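Local coordinates for ABC sugar transporter, periplasmic sugar binding protein (Legionella pneumophila subsp. pneumophila, PDB 3ROT), which probably binds a sugar in the periplasm and delivers it to an ABC-type importer for uptake, at residues A[17-28]-A[245-256]. Sequence-based numbering, arbitrary orientation.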
ATOM      1  N   TYR A  17      -8.905  -2.574   1.144  1.00 29.48           N
ATOM      2  CA  TYR A  17     -10.295  -2.835   0.795  1.00 26.83           C
ATOM      3  C   TYR A  17     -10.455  -4.222   0.195  1.00 25.86           C
ATOM      4  O   TYR A  17     -11.416  -4.936   0.491  1.00 25.17           O
ATOM      5  CB  TYR A  17     -10.759  -1.806  -0.238  1.00 26.21           C
ATOM      6  CG  TYR A  17     -12.097  -2.111  -0.870  1.00 24.04           C
ATOM      7  CD1 TYR A  17     -13.284  -1.789  -0.218  1.00 24.41           C
ATOM      8  CD2 TYR A  17     -12.177  -2.696  -2.143  1.00 25.09           C
ATOM      9  CE1 TYR A  17     -14.520  -2.032  -0.813  1.00 23.10           C
ATOM     10  CE2 TYR A  17     -13.410  -2.941  -2.743  1.00 24.33           C
ATOM     11  CZ  TYR A  17     -14.577  -2.602  -2.070  1.00 25.15           C
ATOM     12  OH  TYR A  17     -15.800  -2.808  -2.658  1.00 27.01           O
ATOM     13  N   TRP A  18      -9.519  -4.579  -0.678  1.00 24.40           N
ATOM     14  CA  TRP A  18      -9.541  -5.870  -1.345  1.00 25.14           C
ATOM     15  C   TRP A  18      -9.344  -7.039  -0.388  1.00 25.74           C
ATOM     16  O   TRP A  18     -10.067  -8.023  -0.466  1.00 24.41           O
ATOM     17  CB  TRP A  18      -8.472  -5.929  -2.434  1.00 26.17           C
ATOM     18  CG  TRP A  18      -8.679  -4.928  -3.526  1.00 25.94           C
ATOM     19  CD1 TRP A  18      -7.818  -3.930  -3.898  1.00 27.11           C
ATOM     20  CD2 TRP A  18      -9.817  -4.823  -4.393  1.00 25.62           C
ATOM     21  NE1 TRP A  18      -8.353  -3.210  -4.939  1.00 24.60           N
ATOM     22  CE2 TRP A  18      -9.579  -3.731  -5.261  1.00 26.52           C
ATOM     23  CE3 TRP A  18     -11.020  -5.538  -4.514  1.00 23.83           C
ATOM     24  CZ2 TRP A  18     -10.496  -3.344  -6.251  1.00 24.80           C
ATOM     25  CZ3 TRP A  18     -11.936  -5.151  -5.500  1.00 26.01           C
ATOM     26  CH2 TRP A  18     -11.666  -4.059  -6.350  1.00 25.52           C
ATOM     27  N   THR A  19      -8.371  -6.938   0.511  1.00 25.56           N
ATOM     28  CA  THR A  19      -8.130  -8.033   1.440  1.00 28.21           C
ATOM     29  C   THR A  19      -9.381  -8.327   2.269  1.00 27.17           C
ATOM     30  O   THR A  19      -9.604  -9.457   2.699  1.00 25.44           O
ATOM     31  CB  THR A  19      -6.926  -7.733   2.367  1.00 28.05           C
ATOM     32  OG1 THR A  19      -7.056  -6.421   2.920  1.00 30.71           O
ATOM     33  CG2 THR A  19      -5.636  -7.809   1.588  1.00 32.20           C
ATOM     34  N   SER A  20     -10.203  -7.305   2.477  1.00 25.50           N
ATOM     35  CA  SER A  20     -11.428  -7.472   3.235  1.00 26.62           C
ATOM     36  C   SER A  20     -12.431  -8.232   2.356  1.00 25.97           C
ATOM     37  O   SER A  20     -13.133  -9.131   2.812  1.00 24.41           O
ATOM     38  CB  SER A  20     -11.976  -6.100   3.634  1.00 28.68           C
ATOM     39  OG  SER A  20     -13.172  -6.239   4.373  1.00 34.60           O
ATOM     40  N   LEU A  21     -12.482  -7.870   1.080  1.00 25.13           N
ATOM     41  CA  LEU A  21     -13.364  -8.539   0.136  1.00 24.54           C
ATOM     42  C   LEU A  21     -12.911  -9.997  -0.023  1.00 22.83           C
ATOM     43  O   LEU A  21     -13.723 -10.924  -0.016  1.00 25.32           O
ATOM     44  CB  LEU A  21     -13.304  -7.852  -1.228  1.00 24.15           C
ATOM     45  CG  LEU A  21     -14.150  -8.546  -2.291  1.00 28.09           C
ATOM     46  CD1 LEU A  21     -15.590  -8.158  -2.071  1.00 31.70           C
ATOM     47  CD2 LEU A  21     -13.700  -8.151  -3.692  1.00 31.91           C
ATOM     48  N   PHE A  22     -11.609 -10.188  -0.177  1.00 23.55           N
ATOM     49  CA  PHE A  22     -11.043 -11.523  -0.348  1.00 23.51           C
ATOM     50  C   PHE A  22     -11.327 -12.447   0.837  1.00 23.91           C
ATOM     51  O   PHE A  22     -11.646 -13.625   0.651  1.00 27.12           O
ATOM     52  CB  PHE A  22      -9.524 -11.437  -0.559  1.00 22.83           C
ATOM     53  CG  PHE A  22      -9.107 -10.692  -1.800  1.00 23.23           C
ATOM     54  CD1 PHE A  22      -9.962 -10.572  -2.893  1.00 23.99           C
ATOM     55  CD2 PHE A  22      -7.824 -10.153  -1.893  1.00 25.87           C
ATOM     56  CE1 PHE A  22      -9.551  -9.930  -4.066  1.00 23.68           C
ATOM     57  CE2 PHE A  22      -7.400  -9.508  -3.066  1.00 28.24           C
ATOM     58  CZ  PHE A  22      -8.272  -9.401  -4.154  1.00 26.91           C
ATOM     59  N   GLN A  23     -11.189 -11.924   2.052  1.00 23.22           N
ATOM     60  CA  GLN A  23     -11.426 -12.723   3.247  1.00 25.17           C
ATOM     61  C   GLN A  23     -12.884 -13.172   3.331  1.00 24.98           C
ATOM     62  O   GLN A  23     -13.160 -14.307   3.710  1.00 22.87           O
ATOM     63  CB  GLN A  23     -11.025 -11.944   4.504  1.00 24.76           C
ATOM     64  CG  GLN A  23     -11.270 -12.700   5.800  1.00 28.14           C
ATOM     65  CD  GLN A  23     -10.652 -14.104   5.825  1.00 28.92           C
ATOM     66  OE1 GLN A  23     -11.097 -14.967   6.587  1.00 34.16           O
ATOM     67  NE2 GLN A  23      -9.627 -14.330   5.009  1.00 23.59           N
ATOM     68  N   GLY A  24     -13.813 -12.288   2.971  1.00 23.20           N
ATOM     69  CA  GLY A  24     -15.219 -12.656   2.993  1.00 21.82           C
ATOM     70  C   GLY A  24     -15.495 -13.787   2.008  1.00 20.48           C
ATOM     71  O   GLY A  24     -16.257 -14.715   2.292  1.00 21.26           O
ATOM     72  N   ALA A  25     -14.868 -13.710   0.841  1.00 18.68           N
ATOM     73  CA  ALA A  25     -15.041 -14.724  -0.183  1.00 22.33           C
ATOM     74  C   ALA A  25     -14.438 -16.058   0.281  1.00 25.10           C
ATOM     75  O   ALA A  25     -15.057 -17.115   0.134  1.00 24.00           O
ATOM     76  CB  ALA A  25     -14.385 -14.265  -1.477  1.00 20.69           C
ATOM     77  N   LYS A  26     -13.232 -15.994   0.844  1.00 24.67           N
ATOM     78  CA  LYS A  26     -12.532 -17.177   1.349  1.00 26.06           C
ATOM     79  C   LYS A  26     -13.283 -17.842   2.505  1.00 27.79           C
ATOM     80  O   LYS A  26     -13.330 -19.075   2.598  1.00 28.80           O
ATOM     81  CB  LYS A  26     -11.118 -16.791   1.802  1.00 25.46           C
ATOM     82  CG  LYS A  26     -10.248 -16.256   0.667  1.00 28.38           C
ATOM     83  CD  LYS A  26      -8.791 -16.086   1.077  1.00 30.78           C
ATOM     84  CE  LYS A  26      -8.636 -15.114   2.238  1.00 32.48           C
ATOM     85  NZ  LYS A  26      -7.198 -14.840   2.530  1.00 35.31           N
ATOM     86  N   LYS A  27     -13.853 -17.023   3.390  1.00 27.67           N
ATOM     87  CA  LYS A  27     -14.603 -17.529   4.528  1.00 30.03           C
ATOM     88  C   LYS A  27     -15.837 -18.284   4.024  1.00 28.97           C
ATOM     89  O   LYS A  27     -16.182 -19.350   4.535  1.00 28.97           O
ATOM     90  CB  LYS A  27     -15.025 -16.375   5.444  1.00 30.88           C
ATOM     91  CG  LYS A  27     -15.685 -16.835   6.731  1.00 38.57           C
ATOM     92  CD  LYS A  27     -14.717 -17.666   7.564  1.00 41.82           C
ATOM     93  CE  LYS A  27     -15.436 -18.798   8.277  1.00 46.29           C
ATOM     94  NZ  LYS A  27     -16.502 -18.293   9.192  1.00 49.39           N
ATOM     95  N   ALA A  28     -16.498 -17.722   3.017  1.00 27.85           N
ATOM     96  CA  ALA A  28     -17.675 -18.351   2.432  1.00 28.24           C
ATOM     97  C   ALA A  28     -17.250 -19.657   1.765  1.00 28.42           C
ATOM     98  O   ALA A  28     -17.917 -20.681   1.908  1.00 27.44           O
ATOM     99  CB  ALA A  28     -18.312 -17.423   1.416  1.00 26.38           C
ATOM    100  N   GLN A 245     -18.944   0.297   1.968  1.00 23.26           N
ATOM    101  CA  GLN A 245     -19.618  -0.597   1.018  1.00 24.50           C
ATOM    102  C   GLN A 245     -19.696  -2.033   1.573  1.00 24.09           C
ATOM    103  O   GLN A 245     -20.284  -2.904   0.946  1.00 22.12           O
ATOM    104  CB  GLN A 245     -18.860  -0.661  -0.316  1.00 26.19           C
ATOM    105  CG  GLN A 245     -18.358   0.659  -0.861  1.00 29.25           C
ATOM    106  CD  GLN A 245     -17.583   0.485  -2.158  1.00 32.04           C
ATOM    107  OE1 GLN A 245     -18.139   0.065  -3.167  1.00 31.23           O
ATOM    108  NE2 GLN A 245     -16.287   0.799  -2.130  1.00 31.59           N
ATOM    109  N   GLN A 246     -19.090  -2.264   2.735  1.00 23.18           N
ATOM    110  CA  GLN A 246     -19.062  -3.590   3.367  1.00 22.84           C
ATOM    111  C   GLN A 246     -18.469  -4.660   2.444  1.00 21.06           C
ATOM    112  O   GLN A 246     -19.157  -5.602   2.059  1.00 22.91           O
ATOM    113  CB  GLN A 246     -20.471  -4.030   3.805  1.00 23.77           C
ATOM    114  CG  GLN A 246     -21.105  -3.117   4.843  1.00 24.33           C
ATOM    115  CD  GLN A 246     -22.270  -3.755   5.567  1.00 26.95           C
ATOM    116  OE1 GLN A 246     -23.372  -3.882   5.023  1.00 25.72           O
ATOM    117  NE2 GLN A 246     -22.029  -4.170   6.804  1.00 24.94           N
ATOM    118  N   PRO A 247     -17.185  -4.525   2.080  1.00 19.78           N
ATOM    119  CA  PRO A 247     -16.528  -5.500   1.196  1.00 20.23           C
ATOM    120  C   PRO A 247     -16.550  -6.963   1.663  1.00 20.34           C
ATOM    121  O   PRO A 247     -16.664  -7.872   0.844  1.00 19.96           O
ATOM    122  CB  PRO A 247     -15.101  -4.954   1.060  1.00 17.81           C
ATOM    123  CG  PRO A 247     -14.928  -4.052   2.249  1.00 17.74           C
ATOM    124  CD  PRO A 247     -16.284  -3.399   2.378  1.00 17.76           C
ATOM    125  N   PHE A 248     -16.439  -7.184   2.969  1.00 20.79           N
ATOM    126  CA  PHE A 248     -16.461  -8.542   3.508  1.00 22.93           C
ATOM    127  C   PHE A 248     -17.782  -9.218   3.129  1.00 23.75           C
ATOM    128  O   PHE A 248     -17.804 -10.362   2.671  1.00 22.61           O
ATOM    129  CB  PHE A 248     -16.316  -8.519   5.034  1.00 24.47           C
ATOM    130  CG  PHE A 248     -16.279  -9.885   5.659  1.00 27.13           C
ATOM    131  CD1 PHE A 248     -15.063 -10.475   6.009  1.00 29.37           C
ATOM    132  CD2 PHE A 248     -17.458 -10.598   5.877  1.00 27.09           C
ATOM    133  CE1 PHE A 248     -15.025 -11.762   6.569  1.00 28.98           C
ATOM    134  CE2 PHE A 248     -17.433 -11.882   6.433  1.00 26.93           C
ATOM    135  CZ  PHE A 248     -16.212 -12.464   6.779  1.00 26.99           C
ATOM    136  N   LEU A 249     -18.881  -8.492   3.327  1.00 24.99           N
ATOM    137  CA  LEU A 249     -20.221  -8.981   3.013  1.00 24.12           C
ATOM    138  C   LEU A 249     -20.341  -9.252   1.514  1.00 23.42           C
ATOM    139  O   LEU A 249     -20.913 -10.264   1.085  1.00 23.37           O
ATOM    140  CB  LEU A 249     -21.269  -7.940   3.436  1.00 23.45           C
ATOM    141  CG  LEU A 249     -22.731  -8.361   3.292  1.00 23.66           C
ATOM    142  CD1 LEU A 249     -23.016  -9.546   4.212  1.00 22.80           C
ATOM    143  CD2 LEU A 249     -23.641  -7.188   3.640  1.00 22.15           C
HETATM  144  N   MSE A 250     -19.792  -8.335   0.729  1.00 24.79           N
HETATM  145  CA  MSE A 250     -19.796  -8.425  -0.728  1.00 25.29           C
HETATM  146  C   MSE A 250     -19.126  -9.743  -1.105  1.00 24.84           C
HETATM  147  O   MSE A 250     -19.669 -10.538  -1.866  1.00 24.37           O
HETATM  148  CB  MSE A 250     -18.999  -7.253  -1.300  1.00 28.05           C
HETATM  149  CG  MSE A 250     -19.349  -6.822  -2.719  1.00 30.06           C
HETATM  150 SE   MSE A 250     -18.232  -5.299  -3.228  1.00 38.80          SE
HETATM  151  CE  MSE A 250     -18.795  -4.035  -1.932  1.00 24.43           C
ATOM    152  N   GLY A 251     -17.933  -9.960  -0.558  1.00 23.52           N
ATOM    153  CA  GLY A 251     -17.203 -11.182  -0.839  1.00 24.06           C
ATOM    154  C   GLY A 251     -17.966 -12.428  -0.431  1.00 22.98           C
ATOM    155  O   GLY A 251     -18.205 -13.308  -1.255  1.00 23.90           O
ATOM    156  N   TYR A 252     -18.358 -12.491   0.839  1.00 23.91           N
ATOM    157  CA  TYR A 252     -19.086 -13.637   1.386  1.00 23.17           C
ATOM    158  C   TYR A 252     -20.334 -13.971   0.575  1.00 22.85           C
ATOM    159  O   TYR A 252     -20.526 -15.107   0.129  1.00 21.65           O
ATOM    160  CB  TYR A 252     -19.491 -13.350   2.833  1.00 24.64           C
ATOM    161  CG  TYR A 252     -19.937 -14.574   3.594  1.00 26.75           C
ATOM    162  CD1 TYR A 252     -19.047 -15.274   4.410  1.00 27.98           C
ATOM    163  CD2 TYR A 252     -21.231 -15.076   3.445  1.00 28.25           C
ATOM    164  CE1 TYR A 252     -19.431 -16.450   5.053  1.00 28.42           C
ATOM    165  CE2 TYR A 252     -21.624 -16.253   4.079  1.00 29.45           C
ATOM    166  CZ  TYR A 252     -20.720 -16.934   4.876  1.00 30.26           C
ATOM    167  OH  TYR A 252     -21.103 -18.116   5.464  1.00 32.38           O
ATOM    168  N   LEU A 253     -21.185 -12.975   0.379  1.00 21.27           N
ATOM    169  CA  LEU A 253     -22.414 -13.181  -0.355  1.00 21.19           C
ATOM    170  C   LEU A 253     -22.264 -13.535  -1.827  1.00 21.77           C
ATOM    171  O   LEU A 253     -23.089 -14.281  -2.357  1.00 24.13           O
ATOM    172  CB  LEU A 253     -23.333 -11.964  -0.203  1.00 21.60           C
ATOM    173  CG  LEU A 253     -24.008 -11.828   1.164  1.00 19.45           C
ATOM    174  CD1 LEU A 253     -24.920 -10.583   1.172  1.00 21.66           C
ATOM    175  CD2 LEU A 253     -24.818 -13.096   1.457  1.00 20.86           C
ATOM    176  N   SER A 254     -21.236 -13.023  -2.501  1.00 21.46           N
ATOM    177  CA  SER A 254     -21.081 -13.360  -3.916  1.00 22.69           C
ATOM    178  C   SER A 254     -20.702 -14.840  -4.100  1.00 22.56           C
ATOM    179  O   SER A 254     -21.263 -15.522  -4.951  1.00 21.52           O
ATOM    180  CB  SER A 254     -20.056 -12.438  -4.600  1.00 24.97           C
ATOM    181  OG  SER A 254     -18.721 -12.789  -4.291  1.00 32.53           O
ATOM    182  N   ILE A 255     -19.775 -15.350  -3.300  1.00 21.60           N
ATOM    183  CA  ILE A 255     -19.402 -16.764  -3.432  1.00 23.41           C
ATOM    184  C   ILE A 255     -20.585 -17.643  -3.016  1.00 25.25           C
ATOM    185  O   ILE A 255     -20.856 -18.682  -3.637  1.00 25.88           O
ATOM    186  CB  ILE A 255     -18.162 -17.120  -2.552  1.00 24.70           C
ATOM    187  CG1 ILE A 255     -16.910 -16.422  -3.098  1.00 22.47           C
ATOM    188  CG2 ILE A 255     -17.943 -18.631  -2.525  1.00 26.52           C
ATOM    189  CD1 ILE A 255     -16.665 -16.671  -4.582  1.00 24.09           C
ATOM    190  N   THR A 256     -21.292 -17.213  -1.973  1.00 24.41           N
ATOM    191  CA  THR A 256     -22.448 -17.954  -1.474  1.00 24.28           C
ATOM    192  C   THR A 256     -23.508 -18.130  -2.556  1.00 24.56           C
ATOM    193  O   THR A 256     -24.053 -19.219  -2.725  1.00 22.61           O
ATOM    194  CB  THR A 256     -23.082 -17.249  -0.239  1.00 24.15           C
ATOM    195  OG1 THR A 256     -22.159 -17.280   0.850  1.00 24.04           O
ATOM    196  CG2 THR A 256     -24.381 -17.944   0.192  1.00 25.14           C
TER
HETATM  197  O   HOH W   1     -16.305  -5.108   5.444  1.00 27.88           O
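Gly24 and Gly251 face each other where the two segments cross, and with no side chain on either, the axes of helix 17-28 and helix 247-256, parts of helices 16-32 and 247-264, close to 6.4 Å at a signed crossing angle of -35°. The N-to-C directions run roughly alike, and CA-H···O contacts stitch the backbones, among them Gly24 CA to Phe248 O at 3.5 Å and Gly251 CA to Leu21 O at 3.6 Å. Both helices belong to the lobe built on the six-stranded parallel sheet of this type I periplasmic-binding-protein fold; Ala25 and Ile255 meet each other and rest on Leu36 of strand 35-39. Phe248, with CG anti to its own N (chi1 -178°), swings its ring as a knob among Ser20, Gln23, Gly24 and Lys27, and Gly24 CA sits over the ring centre, 3.7 Å from the centroid. One turn on, the Ala28 methyl makes a CH-pi contact with one face of Tyr252, off toward the rim, while the tyrosine hydroxyl reaches Glu31. At the N-terminal end Pro247 CB lies 3.5 Å from Tyr17 CE1. Gln245, beside the same ring, hydrogen-bonds through NE2 to Asp225 and lies near a bound glycerol, probably from the crystallisation liquor; the interdomain cleft is probably close by. Leu21 pushes CD1 against the first turn of helix 247-264, 3.1 Å from Pro247 O.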